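Local coordinates for protein P-granule scaffold (Caenorhabditis japonica, PDB 5W4A) that scaffolds P granules, the germ granules of nematodes, and probably takes part in the mRNA repression associated with them, at residues T90-R95 with L104-S109. Residues are numbered along the deposited sequence; the frame is centred on the assembly and turned at random.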
loop_
_atom_site.group_PDB
_atom_site.type_symbol
_atom_site.label_atom_id
_atom_site.label_comp_id
_atom_site.label_asym_id
_atom_site.label_seq_id
_atom_site.Cartn_x
_atom_site.Cartn_y
_atom_site.Cartn_z
ATOM N N THR C 90 -23.229 5.251 -16.655
ATOM C CA THR C 90 -23.940 5.041 -17.905
ATOM C C THR C 90 -22.971 5.057 -19.078
ATOM O O THR C 90 -23.076 4.218 -19.983
ATOM C CB THR C 90 -25.033 6.094 -18.067
ATOM O OG1 THR C 90 -25.988 5.921 -17.013
ATOM C CG2 THR C 90 -25.730 5.947 -19.403
ATOM N N GLU C 91 -21.987 5.970 -19.052
ATOM C CA GLU C 91 -20.965 5.981 -20.093
ATOM C C GLU C 91 -20.160 4.687 -20.075
ATOM O O GLU C 91 -19.841 4.142 -21.135
ATOM C CB GLU C 91 -20.038 7.195 -19.930
ATOM C CG GLU C 91 -18.987 7.349 -21.029
ATOM C CD GLU C 91 -19.553 7.845 -22.355
ATOM O OE1 GLU C 91 -20.540 8.609 -22.342
ATOM O OE2 GLU C 91 -18.987 7.497 -23.408
ATOM N N PHE C 92 -19.855 4.164 -18.885
ATOM C CA PHE C 92 -19.164 2.883 -18.808
ATOM C C PHE C 92 -19.962 1.787 -19.502
ATOM O O PHE C 92 -19.415 0.995 -20.274
ATOM C CB PHE C 92 -18.911 2.519 -17.356
ATOM C CG PHE C 92 -18.320 1.154 -17.160
ATOM C CD1 PHE C 92 -19.115 0.026 -17.158
ATOM C CD2 PHE C 92 -16.955 1.003 -16.959
ATOM C CE1 PHE C 92 -18.569 -1.218 -16.952
ATOM C CE2 PHE C 92 -16.401 -0.232 -16.752
ATOM C CZ PHE C 92 -17.196 -1.351 -16.764
ATOM N N LYS C 93 -21.261 1.712 -19.220
ATOM C CA LYS C 93 -22.071 0.655 -19.814
ATOM C C LYS C 93 -22.146 0.799 -21.329
ATOM O O LYS C 93 -22.121 -0.202 -22.055
ATOM C CB LYS C 93 -23.459 0.674 -19.181
ATOM C CG LYS C 93 -23.448 0.173 -17.746
ATOM C CD LYS C 93 -24.859 0.102 -17.198
ATOM C CE LYS C 93 -25.016 -1.032 -16.203
ATOM N NZ LYS C 93 -26.451 -1.279 -15.856
ATOM N N LYS C 94 -22.238 2.037 -21.827
ATOM C CA LYS C 94 -22.221 2.273 -23.270
ATOM C C LYS C 94 -20.932 1.760 -23.895
ATOM O O LYS C 94 -20.962 1.088 -24.932
ATOM C CB LYS C 94 -22.400 3.766 -23.577
ATOM C CG LYS C 94 -22.072 4.181 -25.040
ATOM C CD LYS C 94 -21.857 5.696 -25.210
ATOM C CE LYS C 94 -23.148 6.487 -25.021
ATOM N NZ LYS C 94 -23.052 7.865 -25.593
ATOM N N ARG C 95 -19.779 2.117 -23.308
ATOM C CA ARG C 95 -18.505 1.679 -23.869
ATOM C C ARG C 95 -18.390 0.159 -23.821
ATOM O O ARG C 95 -17.847 -0.458 -24.744
ATOM C CB ARG C 95 -17.336 2.324 -23.110
ATOM C CG ARG C 95 -17.305 3.842 -23.203
ATOM C CD ARG C 95 -16.916 4.327 -24.572
ATOM N NE ARG C 95 -17.114 5.774 -24.643
ATOM C CZ ARG C 95 -16.607 6.566 -25.576
ATOM N NH1 ARG C 95 -15.856 6.080 -26.550
ATOM N NH2 ARG C 95 -16.850 7.869 -25.521
ATOM N N LEU C 104 -14.696 -8.224 -26.873
ATOM C CA LEU C 104 -13.973 -7.603 -25.777
ATOM C C LEU C 104 -14.952 -7.162 -24.695
ATOM O O LEU C 104 -16.114 -6.859 -24.971
ATOM C CB LEU C 104 -13.158 -6.383 -26.251
ATOM C CG LEU C 104 -12.061 -6.681 -27.270
ATOM C CD1 LEU C 104 -11.493 -5.366 -27.784
ATOM C CD2 LEU C 104 -10.978 -7.516 -26.644
ATOM N N THR C 105 -14.468 -7.119 -23.460
ATOM C CA THR C 105 -15.276 -6.614 -22.360
ATOM C C THR C 105 -14.370 -6.150 -21.227
ATOM O O THR C 105 -13.200 -6.529 -21.128
ATOM C CB THR C 105 -16.271 -7.678 -21.860
ATOM O OG1 THR C 105 -17.336 -7.038 -21.149
ATOM C CG2 THR C 105 -15.584 -8.707 -20.975
ATOM N N HIS C 106 -14.936 -5.317 -20.368
ATOM C CA HIS C 106 -14.221 -4.910 -19.172
ATOM C C HIS C 106 -14.206 -6.053 -18.160
ATOM O O HIS C 106 -15.221 -6.747 -17.975
ATOM C CB HIS C 106 -14.871 -3.665 -18.590
ATOM C CG HIS C 106 -14.021 -2.998 -17.564
ATOM N ND1 HIS C 106 -14.012 -3.384 -16.242
ATOM C CD2 HIS C 106 -13.130 -1.984 -17.674
ATOM C CE1 HIS C 106 -13.139 -2.643 -15.583
ATOM N NE2 HIS C 106 -12.602 -1.778 -16.428
ATOM N N ASP C 107 -13.054 -6.254 -17.511
ATOM C CA ASP C 107 -12.882 -7.400 -16.619
ATOM C C ASP C 107 -13.706 -7.294 -15.334
ATOM O O ASP C 107 -13.874 -8.305 -14.643
ATOM C CB ASP C 107 -11.398 -7.643 -16.260
ATOM C CG ASP C 107 -10.697 -6.416 -15.677
ATOM O OD1 ASP C 107 -10.997 -5.287 -16.077
ATOM O OD2 ASP C 107 -9.824 -6.618 -14.841
ATOM N N LEU C 108 -14.214 -6.112 -14.997
ATOM C CA LEU C 108 -15.069 -5.949 -13.825
ATOM C C LEU C 108 -16.540 -5.828 -14.206
ATOM O O LEU C 108 -17.326 -5.269 -13.440
ATOM C CB LEU C 108 -14.632 -4.742 -12.998
ATOM C CG LEU C 108 -13.189 -4.752 -12.474
ATOM C CD1 LEU C 108 -12.864 -3.520 -11.594
ATOM C CD2 LEU C 108 -12.869 -6.047 -11.766
ATOM N N SER C 109 -16.910 -6.359 -15.368
ATOM C CA SER C 109 -18.281 -6.318 -15.857
ATOM C C SER C 109 -19.296 -6.935 -14.903
ATOM O O SER C 109 -20.491 -6.724 -15.103
ATOM C CB SER C 109 -18.361 -7.040 -17.209
ATOM O OG SER C 109 -17.863 -6.225 -18.259
#
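Phe92, on helix 89-100, meets His106 of the following loop in a T-shaped (edge-to-face) stack, the phenyl edge directed at the imidazole face. The ring centroids lie 5.0 Å apart and the planes are inclined at 69°. Phe92 CE2 stands over the middle of the imidazole, 3.7 Å from His106 CG, while Phe92 CZ reaches back over the root of the ring, 3.8 Å from His106 CB. Both side chains leave their backbones with CG anti to the backbone N (chi1 174° for Phe92), an extension that carries the two rings across to each other.

Hydrogen bonds at both imidazole nitrogens fix the rotation of the ring. His106 ND1 accepts from Leu108 N at 3.0 Å, with an N-H...N angle of 160° although the donor is tilted from the ring plane, and NE2 is bonded to Asp79 OD1 of helix 71-84. On the face opposite Phe92, Asp107 OD1 sits above the imidazole rim. A type I turn from His106 to Ser109 closes on His106 O, which receives both Ser109 N (3.1 Å) and Ser109 OG (2.7 Å). Asn96, one helical turn beyond Phe92, bonds His106 N and Ser109 OG. Phe92 and His106 both also pack on Met78, so the loop leading to helix 116-131 is seated on helices 89-100 and 71-84.

Replacing His106 by alanine is likely to leave the Phe92 edge without its aromatic partner and both Leu108 N and Asp79 without the imidazole nitrogens they bond. With ND1 accepting a backbone N-H, the proton probably resides on NE2, facing Asp79, whose carboxylate would polarise the buried ring.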